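Local coordinates for acyl-CoA dehydrogenase (PDB 3PFD), which catalyses the FAD-dependent alpha,beta-dehydrogenation of saturated acyl-CoA thioesters to 2,3-dehydroacyl-CoA, passing the electrons to an acceptor, at residues L215-S220 against M367-I372; R50-A55 against C95-I100; A261-I266 against K371-Y376. All coordinates share one frame; numbering follows the deposited sequence.

Contact 1 (L215-S220 against M367-I372). With FDA (dihydroflavine-adenine dinucleotide), chain B.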
loop_
_atom_site.group_PDB
_atom_site.type_symbol
_atom_site.label_atom_id
_atom_site.label_comp_id
_atom_site.label_asym_id
_atom_site.label_seq_id
_atom_site.Cartn_x
_atom_site.Cartn_y
_atom_site.Cartn_z
ATOM N N LEU C 215 -2.200 19.176 16.121
ATOM C CA LEU C 215 -1.114 18.677 15.291
ATOM C C LEU C 215 -0.791 19.660 14.149
ATOM O O LEU C 215 0.367 19.987 13.898
ATOM C CB LEU C 215 -1.510 17.300 14.720
ATOM C CG LEU C 215 -0.666 16.691 13.608
ATOM C CD1 LEU C 215 0.806 16.677 13.978
ATOM C CD2 LEU C 215 -1.182 15.235 13.266
ATOM N N GLY C 216 -1.833 20.117 13.464
ATOM C CA GLY C 216 -1.675 20.988 12.310
ATOM C C GLY C 216 -2.859 21.924 12.231
ATOM O O GLY C 216 -3.586 22.099 13.219
ATOM N N ILE C 217 -3.067 22.523 11.054
ATOM C CA ILE C 217 -3.895 23.728 10.902
ATOM C C ILE C 217 -3.873 24.547 12.208
ATOM O O ILE C 217 -4.927 24.961 12.744
ATOM C CB ILE C 217 -5.336 23.446 10.357
ATOM C CG1 ILE C 217 -6.059 22.400 11.220
ATOM C CG2 ILE C 217 -5.244 22.988 8.902
ATOM C CD1 ILE C 217 -7.559 22.390 11.070
ATOM N N LYS C 218 -2.655 24.736 12.723
ATOM C CA LYS C 218 -2.460 25.327 14.038
ATOM C C LYS C 218 -3.111 26.716 14.143
ATOM O O LYS C 218 -3.667 27.046 15.173
ATOM C CB LYS C 218 -0.982 25.409 14.385
ATOM C CG LYS C 218 -0.351 24.078 14.728
ATOM C CD LYS C 218 0.857 24.284 15.575
ATOM C CE LYS C 218 1.501 22.966 15.886
ATOM N NZ LYS C 218 2.745 23.217 16.609
ATOM N N GLY C 219 -3.076 27.494 13.068
ATOM C CA GLY C 219 -3.677 28.829 13.082
ATOM C C GLY C 219 -5.190 28.912 12.983
ATOM O O GLY C 219 -5.759 29.954 13.243
ATOM N N SER C 220 -5.845 27.830 12.570
ATOM C CA SER C 220 -7.301 27.814 12.497
ATOM C C SER C 220 -7.839 27.641 13.902
ATOM O O SER C 220 -7.557 26.608 14.550
ATOM C CB SER C 220 -7.809 26.684 11.588
ATOM O OG SER C 220 -9.217 26.571 11.692
ATOM N N MET C 367 2.563 18.187 6.042
ATOM C CA MET C 367 2.308 16.813 6.455
ATOM C C MET C 367 1.359 16.835 7.643
ATOM O O MET C 367 0.348 16.097 7.685
ATOM C CB MET C 367 3.643 16.127 6.825
ATOM C CG MET C 367 3.486 14.656 7.175
ATOM S SD MET C 367 5.042 13.905 7.667
ATOM C CE MET C 367 4.417 12.403 8.443
ATOM N N ARG C 368 1.685 17.700 8.610
ATOM C CA ARG C 368 0.853 17.882 9.799
ATOM C C ARG C 368 -0.584 18.314 9.436
ATOM O O ARG C 368 -1.549 17.744 9.957
ATOM C CB ARG C 368 1.504 18.860 10.777
ATOM C CG ARG C 368 2.802 18.301 11.408
ATOM C CD ARG C 368 3.339 19.230 12.489
ATOM N NE ARG C 368 4.030 20.401 11.958
ATOM C CZ ARG C 368 3.560 21.651 11.968
ATOM N NH1 ARG C 368 2.321 21.916 12.428
ATOM N NH2 ARG C 368 4.316 22.633 11.472
ATOM N N ASP C 369 -0.708 19.278 8.523
ATOM C CA ASP C 369 -2.009 19.726 8.008
ATOM C C ASP C 369 -2.757 18.628 7.250
ATOM O O ASP C 369 -3.974 18.531 7.350
ATOM C CB ASP C 369 -1.843 20.926 7.047
ATOM C CG ASP C 369 -1.281 22.174 7.735
ATOM O OD1 ASP C 369 -1.204 22.217 9.010
ATOM O OD2 ASP C 369 -0.914 23.113 6.978
ATOM N N ALA C 370 -2.047 17.852 6.432
ATOM C CA ALA C 370 -2.728 16.864 5.594
ATOM C C ALA C 370 -3.538 15.885 6.442
ATOM O O ALA C 370 -4.614 15.447 6.012
ATOM C CB ALA C 370 -1.731 16.103 4.698
ATOM N N LYS C 371 -3.028 15.556 7.630
ATOM C CA LYS C 371 -3.670 14.590 8.517
ATOM C C LYS C 371 -5.118 14.930 8.874
ATOM O O LYS C 371 -5.932 14.025 8.994
ATOM C CB LYS C 371 -2.858 14.375 9.809
ATOM C CG LYS C 371 -3.490 13.341 10.783
ATOM C CD LYS C 371 -3.435 11.894 10.197
ATOM C CE LYS C 371 -4.648 11.048 10.669
ATOM N NZ LYS C 371 -4.748 9.803 9.848
ATOM N N ILE C 372 -5.440 16.219 9.046
ATOM C CA ILE C 372 -6.813 16.602 9.399
ATOM C C ILE C 372 -7.817 16.253 8.305
ATOM O O ILE C 372 -8.984 16.004 8.608
ATOM C CB ILE C 372 -6.970 18.123 9.804
ATOM C CG1 ILE C 372 -8.331 18.400 10.463
ATOM C CG2 ILE C 372 -6.838 19.024 8.583
ATOM C CD1 ILE C 372 -8.627 17.570 11.759
HETATM P PA FDA B . -15.070 9.422 16.891
HETATM O O1A FDA B . -16.416 9.455 16.221
HETATM O O2A FDA B . -14.947 9.088 18.357
HETATM O O5B FDA B . -14.156 8.395 16.049
HETATM C C5B FDA B . -13.049 7.688 16.618
HETATM C C4B FDA B . -12.586 6.609 15.628
HETATM O O4B FDA B . -13.596 5.606 15.475
HETATM C C3B FDA B . -12.346 7.181 14.229
HETATM O O3B FDA B . -11.271 6.440 13.634
HETATM C C2B FDA B . -13.637 6.861 13.493
HETATM O O2B FDA B . -13.459 6.751 12.078
HETATM C C1B FDA B . -14.000 5.530 14.112
HETATM N N9A FDA B . -15.432 5.203 13.964
HETATM C C8A FDA B . -16.461 5.814 14.578
HETATM N N7A FDA B . -17.622 5.223 14.199
HETATM C C5A FDA B . -17.317 4.230 13.329
HETATM C C6A FDA B . -18.091 3.301 12.613
HETATM N N6A FDA B . -19.456 3.303 12.727
HETATM N N1A FDA B . -17.462 2.406 11.805
HETATM C C2A FDA B . -16.115 2.431 11.697
HETATM N N3A FDA B . -15.336 3.305 12.374
HETATM C C4A FDA B . -15.920 4.222 13.189
HETATM N N1 FDA B . -17.210 19.607 13.773
HETATM C C2 FDA B . -18.084 20.657 13.692
HETATM O O2 FDA B . -19.272 20.555 14.101
HETATM N N3 FDA B . -17.674 21.833 13.173
HETATM C C4 FDA B . -16.408 21.989 12.724
HETATM O O4 FDA B . -16.095 23.103 12.270
HETATM C C4X FDA B . -15.490 20.920 12.771
HETATM N N5 FDA B . -14.194 21.086 12.439
HETATM C C5X FDA B . -13.243 20.302 12.975
HETATM C C6 FDA B . -11.913 20.738 13.075
HETATM C C7 FDA B . -10.954 19.931 13.713
HETATM C C7M FDA B . -9.516 20.394 13.814
HETATM C C8 FDA B . -11.305 18.685 14.213
HETATM C C8M FDA B . -10.289 17.783 14.893
HETATM C C9 FDA B . -12.613 18.252 14.104
HETATM C C9A FDA B . -13.585 19.059 13.502
HETATM N N10 FDA B . -14.950 18.721 13.619
HETATM C C10 FDA B . -15.919 19.715 13.314
HETATM C "C1'" FDA B . -15.346 17.472 14.272
HETATM C "C2'" FDA B . -15.147 16.257 13.355
HETATM O "O2'" FDA B . -16.115 16.186 12.284
HETATM C "C3'" FDA B . -15.137 15.020 14.227
HETATM O "O3'" FDA B . -13.849 14.952 14.891
HETATM C "C4'" FDA B . -15.382 13.732 13.418
HETATM O "O4'" FDA B . -16.739 13.675 12.974
HETATM C "C5'" FDA B . -15.088 12.478 14.231
HETATM O "O5'" FDA B . -15.713 12.581 15.517
HETATM P P FDA B . -14.830 12.298 16.832
HETATM O O1P FDA B . -13.638 13.221 16.792
HETATM O O2P FDA B . -15.745 12.307 18.035
HETATM O O3P FDA B . -14.259 10.811 16.585
HETATM O O HOH W 1 -0.660 24.518 10.662
#
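Asp369 OD1 takes the backbone N-H of Ile217 at 2.8 Å, and the same oxygen accepts a hydrogen bond from water 1, which in turn takes the N-H of Lys218. One carboxylate oxygen thus serves two successive amides, one directly and one through water. The Ile217 nitrogen comes from above the carboxylate plane, 44° out of it. An aspartate suits the place because, with CG anti to its own carbonyl carbon (chi1 -64°), its short side chain sets OD1 against the Ile217 amide, close to the helix backbone. Gly216 passes close over the helix: its CA lies 4.5 Å from that of Asp369, and a CB here would collide with the backbone of Arg368 and Asp369.

A second bond crosses just before Gly216 in sequence. Arg368 NH1 gives a nearly straight bond (164°) of 3.1 Å to the carbonyl O of Leu215, which lies in the guanidinium plane. The bend at chi3 turns the guanidinium back to this oxygen, while Glu364 and Asp46 hold it by salt bridges. Those acids probably offset the repulsion from Lys218, whose CE packs against NH1. Leu215 lays CD1 on Arg368 CG at 3.6 Å and CD2 against the aliphatic start of Lys371, whose ammonium goes on to Gln350 of the second subunit. Ile217 and Ile372 cross at about a right angle; Ile372 CD1 reaches the flavin methyl C8M at 3.6 Å, and Ile217 CD1 lies 3.9 Å from the flavin methyl C7M.

Polar bonds therefore fix the loop between strands 206-211 and 222-233 of the middle domain to helix 363-373 of the C-terminal domain, and the two isoleucines beside them offer methyl groups to the dimethylbenzene end of the flavin.

Contact 2 (R50-A55 against C95-I100)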
loop_
_atom_site.group_PDB
_atom_site.type_symbol
_atom_site.label_atom_id
_atom_site.label_comp_id
_atom_site.label_asym_id
_atom_site.label_seq_id
_atom_site.Cartn_x
_atom_site.Cartn_y
_atom_site.Cartn_z
ATOM N N ARG C 50 -1.754 31.186 15.180
ATOM C CA ARG C 50 -2.512 32.427 15.212
ATOM C C ARG C 50 -3.325 32.550 13.933
ATOM O O ARG C 50 -2.885 32.078 12.875
ATOM C CB ARG C 50 -1.571 33.641 15.412
ATOM C CG ARG C 50 -0.519 33.895 14.324
ATOM C CD ARG C 50 -0.903 35.056 13.428
ATOM N NE ARG C 50 0.212 35.603 12.648
ATOM C CZ ARG C 50 0.062 36.196 11.460
ATOM N NH1 ARG C 50 1.119 36.666 10.801
ATOM N NH2 ARG C 50 -1.142 36.320 10.918
ATOM N N PHE C 51 -4.498 33.181 14.037
ATOM C CA PHE C 51 -5.370 33.337 12.879
ATOM C C PHE C 51 -4.653 33.915 11.643
ATOM O O PHE C 51 -3.924 34.894 11.762
ATOM C CB PHE C 51 -6.575 34.215 13.214
ATOM C CG PHE C 51 -7.638 34.187 12.149
ATOM C CD1 PHE C 51 -7.778 35.239 11.261
ATOM C CD2 PHE C 51 -8.460 33.066 11.994
ATOM C CE1 PHE C 51 -8.739 35.190 10.253
ATOM C CE2 PHE C 51 -9.441 33.020 11.002
ATOM C CZ PHE C 51 -9.574 34.074 10.132
ATOM N N PRO C 52 -4.880 33.321 10.444
ATOM C CA PRO C 52 -4.310 33.943 9.229
ATOM C C PRO C 52 -5.018 35.255 8.811
ATOM O O PRO C 52 -5.729 35.275 7.789
ATOM C CB PRO C 52 -4.459 32.853 8.157
ATOM C CG PRO C 52 -5.643 32.004 8.618
ATOM C CD PRO C 52 -5.665 32.104 10.152
ATOM N N GLU C 53 -4.804 36.335 9.579
ATOM C CA GLU C 53 -5.464 37.640 9.337
ATOM C C GLU C 53 -5.133 38.256 8.003
ATOM O O GLU C 53 -5.988 38.847 7.359
ATOM C CB GLU C 53 -5.111 38.672 10.424
ATOM C CG GLU C 53 -6.240 39.024 11.384
ATOM C CD GLU C 53 -7.511 39.543 10.706
ATOM O OE1 GLU C 53 -7.483 40.595 10.026
ATOM O OE2 GLU C 53 -8.561 38.903 10.890
ATOM N N GLU C 54 -3.866 38.163 7.620
ATOM C CA GLU C 54 -3.422 38.661 6.316
ATOM C C GLU C 54 -4.118 37.953 5.143
ATOM O O GLU C 54 -4.579 38.611 4.198
ATOM C CB GLU C 54 -1.912 38.522 6.183
ATOM C CG GLU C 54 -1.118 39.231 7.253
ATOM C CD GLU C 54 -0.775 38.344 8.441
ATOM O OE1 GLU C 54 -1.335 37.235 8.588
ATOM O OE2 GLU C 54 0.052 38.774 9.264
ATOM N N ALA C 55 -4.217 36.621 5.208
ATOM C CA ALA C 55 -5.033 35.910 4.240
ATOM C C ALA C 55 -6.503 36.406 4.217
ATOM O O ALA C 55 -7.037 36.623 3.152
ATOM C CB ALA C 55 -4.970 34.404 4.454
ATOM N N CYS C 95 -3.034 25.865 4.701
ATOM C CA CYS C 95 -4.265 25.108 4.893
ATOM C C CYS C 95 -5.172 25.818 5.890
ATOM O O CYS C 95 -6.386 25.878 5.670
ATOM C CB CYS C 95 -3.959 23.678 5.314
ATOM S SG CYS C 95 -5.363 22.542 5.353
ATOM N N SER C 96 -4.613 26.410 6.949
ATOM C CA SER C 96 -5.485 27.188 7.861
ATOM C C SER C 96 -6.265 28.269 7.114
ATOM O O SER C 96 -7.452 28.456 7.343
ATOM C CB SER C 96 -4.724 27.779 9.039
ATOM O OG SER C 96 -4.109 26.758 9.811
ATOM N N ALA C 97 -5.578 28.986 6.233
ATOM C CA ALA C 97 -6.202 30.019 5.417
ATOM C C ALA C 97 -7.305 29.469 4.518
ATOM O O ALA C 97 -8.353 30.116 4.358
ATOM C CB ALA C 97 -5.128 30.770 4.585
ATOM N N SER C 98 -7.063 28.290 3.914
ATOM C CA SER C 98 -8.050 27.642 3.040
ATOM C C SER C 98 -9.390 27.389 3.747
ATOM O O SER C 98 -10.438 27.308 3.106
ATOM C CB SER C 98 -7.504 26.324 2.417
ATOM O OG SER C 98 -7.528 25.254 3.362
ATOM N N LEU C 99 -9.350 27.300 5.075
ATOM C CA LEU C 99 -10.566 27.053 5.844
ATOM C C LEU C 99 -11.486 28.285 5.929
ATOM O O LEU C 99 -12.638 28.172 6.358
ATOM C CB LEU C 99 -10.207 26.509 7.236
ATOM C CG LEU C 99 -9.717 25.048 7.257
ATOM C CD1 LEU C 99 -9.023 24.714 8.577
ATOM C CD2 LEU C 99 -10.888 24.105 7.044
ATOM N N ILE C 100 -10.991 29.452 5.526
ATOM C CA ILE C 100 -11.856 30.651 5.436
ATOM C C ILE C 100 -12.906 30.413 4.341
ATOM O O ILE C 100 -14.125 30.362 4.642
ATOM C CB ILE C 100 -11.021 31.948 5.186
ATOM C CG1 ILE C 100 -10.069 32.217 6.363
ATOM C CG2 ILE C 100 -11.929 33.164 4.874
ATOM C CD1 ILE C 100 -8.895 33.128 5.980
#
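Pro52 packs its ring on helix 95-114, with CG 3.8 Å from Ala97 CA and also near the backbone of Ser96. The pucker is C-gamma endo, and CG is the ring atom that comes down on the helix backbone. Helix bonding does not draw on the N-H of an N-cap residue, so proline costs nothing at the start of helix 53-61, and its ring-restricted phi (-72°) also fits the inverse gamma turn it centres, in which Glu53 N bonds back to Phe51 O. Beyond it the two alanines meet methyl to methyl, Ala55 CB to Ala97 CB at 3.6 Å, and their small size lets the backbones come near.

Ile100 fills the other end. With CG1 anti to its carbonyl carbon (chi1 -63°) and CD1 extended from it, the chain points its tip between Pro52 CG and Ala55 CB. Phe51 CG is anti to the backbone N (chi1 -169°), which carries the ring tip, CZ, to Ile100 CG1 at 4.2 Å. Pro52 CD lies over one face of this ring, offset toward the rim. No hydrogen bond crosses; the side-chain contacts are chiefly apolar.

Both segments belong to the N-terminal helical domain: Val45 and Ile38 of helix 24-47 cover Pro52 and Ala55, Val90 of helix 80-91 packs on Ala97, and helix 256-280 lies against Cys95 and Leu99.

Contact 3 (A261-I266 against K371-Y376). With FDA (dihydroflavine-adenine dinucleotide), chain B.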
loop_
_atom_site.group_PDB
_atom_site.type_symbol
_atom_site.label_atom_id
_atom_site.label_comp_id
_atom_site.label_asym_id
_atom_site.label_seq_id
_atom_site.Cartn_x
_atom_site.Cartn_y
_atom_site.Cartn_z
ATOM N N ALA C 261 -10.724 18.964 -2.245
ATOM C CA ALA C 261 -9.977 20.007 -2.965
ATOM C C ALA C 261 -8.857 20.587 -2.114
ATOM O O ALA C 261 -7.757 20.887 -2.599
ATOM C CB ALA C 261 -10.932 21.137 -3.434
ATOM N N GLN C 262 -9.158 20.795 -0.841
ATOM C CA GLN C 262 -8.143 21.229 0.115
ATOM C C GLN C 262 -6.938 20.255 0.153
ATOM O O GLN C 262 -5.758 20.663 0.116
ATOM C CB GLN C 262 -8.781 21.359 1.506
ATOM C CG GLN C 262 -7.819 21.744 2.621
ATOM C CD GLN C 262 -8.525 21.782 3.954
ATOM O OE1 GLN C 262 -8.787 20.747 4.553
ATOM N NE2 GLN C 262 -8.878 22.979 4.407
ATOM N N ALA C 263 -7.267 18.977 0.242
ATOM C CA ALA C 263 -6.265 17.929 0.323
ATOM C C ALA C 263 -5.469 17.897 -0.977
ATOM O O ALA C 263 -4.240 17.753 -0.951
ATOM C CB ALA C 263 -6.920 16.583 0.588
ATOM N N VAL C 264 -6.156 18.035 -2.108
ATOM C CA VAL C 264 -5.464 18.084 -3.416
ATOM C C VAL C 264 -4.455 19.250 -3.385
ATOM O O VAL C 264 -3.298 19.082 -3.757
ATOM C CB VAL C 264 -6.472 18.210 -4.620
ATOM C CG1 VAL C 264 -5.747 18.571 -5.959
ATOM C CG2 VAL C 264 -7.274 16.909 -4.838
ATOM N N GLY C 265 -4.906 20.429 -2.924
ATOM C CA GLY C 265 -4.042 21.625 -2.838
ATOM C C GLY C 265 -2.812 21.410 -1.967
ATOM O O GLY C 265 -1.671 21.666 -2.404
ATOM N N ILE C 266 -3.014 20.903 -0.756
ATOM C CA ILE C 266 -1.874 20.620 0.131
ATOM C C ILE C 266 -0.877 19.718 -0.581
ATOM O O ILE C 266 0.322 20.015 -0.621
ATOM C CB ILE C 266 -2.293 19.921 1.445
ATOM C CG1 ILE C 266 -3.304 20.769 2.230
ATOM C CG2 ILE C 266 -1.054 19.631 2.313
ATOM C CD1 ILE C 266 -4.049 19.953 3.296
ATOM N N LYS C 371 -3.028 15.556 7.630
ATOM C CA LYS C 371 -3.670 14.590 8.517
ATOM C C LYS C 371 -5.118 14.930 8.874
ATOM O O LYS C 371 -5.932 14.025 8.994
ATOM C CB LYS C 371 -2.858 14.375 9.809
ATOM C CG LYS C 371 -3.490 13.341 10.783
ATOM C CD LYS C 371 -3.435 11.894 10.197
ATOM C CE LYS C 371 -4.648 11.048 10.669
ATOM N NZ LYS C 371 -4.748 9.803 9.848
ATOM N N ILE C 372 -5.440 16.219 9.046
ATOM C CA ILE C 372 -6.813 16.602 9.399
ATOM C C ILE C 372 -7.817 16.253 8.305
ATOM O O ILE C 372 -8.984 16.004 8.608
ATOM C CB ILE C 372 -6.970 18.123 9.804
ATOM C CG1 ILE C 372 -8.331 18.400 10.463
ATOM C CG2 ILE C 372 -6.838 19.024 8.583
ATOM C CD1 ILE C 372 -8.627 17.570 11.759
ATOM N N THR C 373 -7.382 16.243 7.044
ATOM C CA THR C 373 -8.314 16.040 5.940
ATOM C C THR C 373 -8.957 14.643 5.948
ATOM O O THR C 373 -10.056 14.467 5.417
ATOM C CB THR C 373 -7.697 16.373 4.558
ATOM O OG1 THR C 373 -6.663 15.432 4.267
ATOM C CG2 THR C 373 -7.092 17.793 4.564
ATOM N N GLN C 374 -8.264 13.671 6.549
ATOM C CA GLN C 374 -8.784 12.295 6.720
ATOM C C GLN C 374 -9.786 12.201 7.874
ATOM O O GLN C 374 -10.481 11.167 8.040
ATOM C CB GLN C 374 -7.625 11.315 6.977
ATOM C CG GLN C 374 -6.641 11.216 5.830
ATOM C CD GLN C 374 -5.480 10.281 6.129
ATOM O OE1 GLN C 374 -4.695 10.524 7.056
ATOM N NE2 GLN C 374 -5.373 9.194 5.348
ATOM N N ILE C 375 -9.886 13.282 8.659
ATOM C CA ILE C 375 -10.641 13.239 9.924
ATOM C C ILE C 375 -11.903 14.081 9.887
ATOM O O ILE C 375 -12.977 13.561 10.203
ATOM C CB ILE C 375 -9.774 13.612 11.169
ATOM C CG1 ILE C 375 -8.587 12.669 11.303
ATOM C CG2 ILE C 375 -10.632 13.661 12.499
ATOM C CD1 ILE C 375 -7.612 13.073 12.370
ATOM N N TYR C 376 -11.800 15.376 9.558
ATOM C CA TYR C 376 -13.024 16.191 9.610
ATOM C C TYR C 376 -13.927 16.076 8.396
ATOM O O TYR C 376 -13.539 15.477 7.391
ATOM C CB TYR C 376 -12.828 17.675 10.025
ATOM C CG TYR C 376 -11.935 18.562 9.187
ATOM C CD1 TYR C 376 -11.591 19.825 9.663
ATOM C CD2 TYR C 376 -11.415 18.155 7.956
ATOM C CE1 TYR C 376 -10.736 20.674 8.946
ATOM C CE2 TYR C 376 -10.551 19.002 7.218
ATOM C CZ TYR C 376 -10.227 20.266 7.737
ATOM O OH TYR C 376 -9.393 21.129 7.067
HETATM P PA FDA B . -15.070 9.422 16.891
HETATM O O1A FDA B . -16.416 9.455 16.221
HETATM O O2A FDA B . -14.947 9.088 18.357
HETATM O O5B FDA B . -14.156 8.395 16.049
HETATM C C5B FDA B . -13.049 7.688 16.618
HETATM C C4B FDA B . -12.586 6.609 15.628
HETATM O O4B FDA B . -13.596 5.606 15.475
HETATM C C3B FDA B . -12.346 7.181 14.229
HETATM O O3B FDA B . -11.271 6.440 13.634
HETATM C C2B FDA B . -13.637 6.861 13.493
HETATM O O2B FDA B . -13.459 6.751 12.078
HETATM C C1B FDA B . -14.000 5.530 14.112
HETATM N N9A FDA B . -15.432 5.203 13.964
HETATM C C8A FDA B . -16.461 5.814 14.578
HETATM N N7A FDA B . -17.622 5.223 14.199
HETATM C C5A FDA B . -17.317 4.230 13.329
HETATM C C6A FDA B . -18.091 3.301 12.613
HETATM N N6A FDA B . -19.456 3.303 12.727
HETATM N N1A FDA B . -17.462 2.406 11.805
HETATM C C2A FDA B . -16.115 2.431 11.697
HETATM N N3A FDA B . -15.336 3.305 12.374
HETATM C C4A FDA B . -15.920 4.222 13.189
HETATM N N1 FDA B . -17.210 19.607 13.773
HETATM C C2 FDA B . -18.084 20.657 13.692
HETATM O O2 FDA B . -19.272 20.555 14.101
HETATM N N3 FDA B . -17.674 21.833 13.173
HETATM C C4 FDA B . -16.408 21.989 12.724
HETATM O O4 FDA B . -16.095 23.103 12.270
HETATM C C4X FDA B . -15.490 20.920 12.771
HETATM N N5 FDA B . -14.194 21.086 12.439
HETATM C C5X FDA B . -13.243 20.302 12.975
HETATM C C6 FDA B . -11.913 20.738 13.075
HETATM C C7 FDA B . -10.954 19.931 13.713
HETATM C C7M FDA B . -9.516 20.394 13.814
HETATM C C8 FDA B . -11.305 18.685 14.213
HETATM C C8M FDA B . -10.289 17.783 14.893
HETATM C C9 FDA B . -12.613 18.252 14.104
HETATM C C9A FDA B . -13.585 19.059 13.502
HETATM N N10 FDA B . -14.950 18.721 13.619
HETATM C C10 FDA B . -15.919 19.715 13.314
HETATM C "C1'" FDA B . -15.346 17.472 14.272
HETATM C "C2'" FDA B . -15.147 16.257 13.355
HETATM O "O2'" FDA B . -16.115 16.186 12.284
HETATM C "C3'" FDA B . -15.137 15.020 14.227
HETATM O "O3'" FDA B . -13.849 14.952 14.891
HETATM C "C4'" FDA B . -15.382 13.732 13.418
HETATM O "O4'" FDA B . -16.739 13.675 12.974
HETATM C "C5'" FDA B . -15.088 12.478 14.231
HETATM O "O5'" FDA B . -15.713 12.581 15.517
HETATM P P FDA B . -14.830 12.298 16.832
HETATM O O1P FDA B . -13.638 13.221 16.792
HETATM O O2P FDA B . -15.745 12.307 18.035
HETATM O O3P FDA B . -14.259 10.811 16.585
#
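Gln262 and Tyr376 meet nearly at a right angle where helix 256-280, in the C-terminal helical domain of the acyl-CoA dehydrogenase fold, faces residues 373-376, at the C-terminal part of helix 363-373 and just beyond. Tyr376 OH donates to Gln262 OE1 at 2.6 Å, on a lone pair in the plane of the amide carbonyl. Although the chains cross, their flat groups are nearly coplanar: amide and ring planes lie 27° apart, and OE1 comes to the ring at its edge. Gln262 stretches out fully, CG anti to the backbone N (chi1 177°), and this length carries the amide to the phenol. A glutamine suits the spot because it can accept from the tyrosine with OE1 while its NE2 probably donates to Ser98 OG on helix 95-114, so that both ends of a buried amide would be used.

Tyr376 in turn is held between protein and flavin. Its CG sits between the backbone N and the carbonyl carbon (chi1 60°), and in that pose the ring has Ile372 CG1 over the centre of one face, 3.5 Å above the plane. The edge carrying CD1 lies 3.5 Å from C6 of the flavin, so the isoalloxazine meets the tyrosine at its rim.

Thr373 lies beside this bond and faces the helix with its methyl. Its CG2 meets Ile266 CD1 tip to tip at 3.9 Å, while Ala263 CB rests near Thr373 CB and OG1. The hydroxyl bonds to Ala370 O in its own helix, and CG2 is the branch that reaches Gln262 and Ile266. That branch comes closest at the glutamine oxygen, where Thr373 CG2 lies 3.4 Å from Gln262 OE1.

From the N terminus, contact 2 closes first, joining 50-55 to 95-100 within the N-terminal helical domain, and it is finished before the others open. Contact 1 then opens in the middle-domain loop 215-220 and runs to 367-372, joining the middle and C-terminal domains. Contact 3, within the C-terminal domain, opens later, at 261-266, and ends on the same stretch, sharing Lys371 and Ile372, so helix 363-373 receives both the beta domain and helix 256-280. Contact 2 meets both by packing, Ser96 OG on Ile217 CA and Leu99 on Tyr376, and Ile217 CD1 approaches Tyr376 between 1 and 3. Of the three, only contacts 1 and 3 touch the flavin and the second subunit.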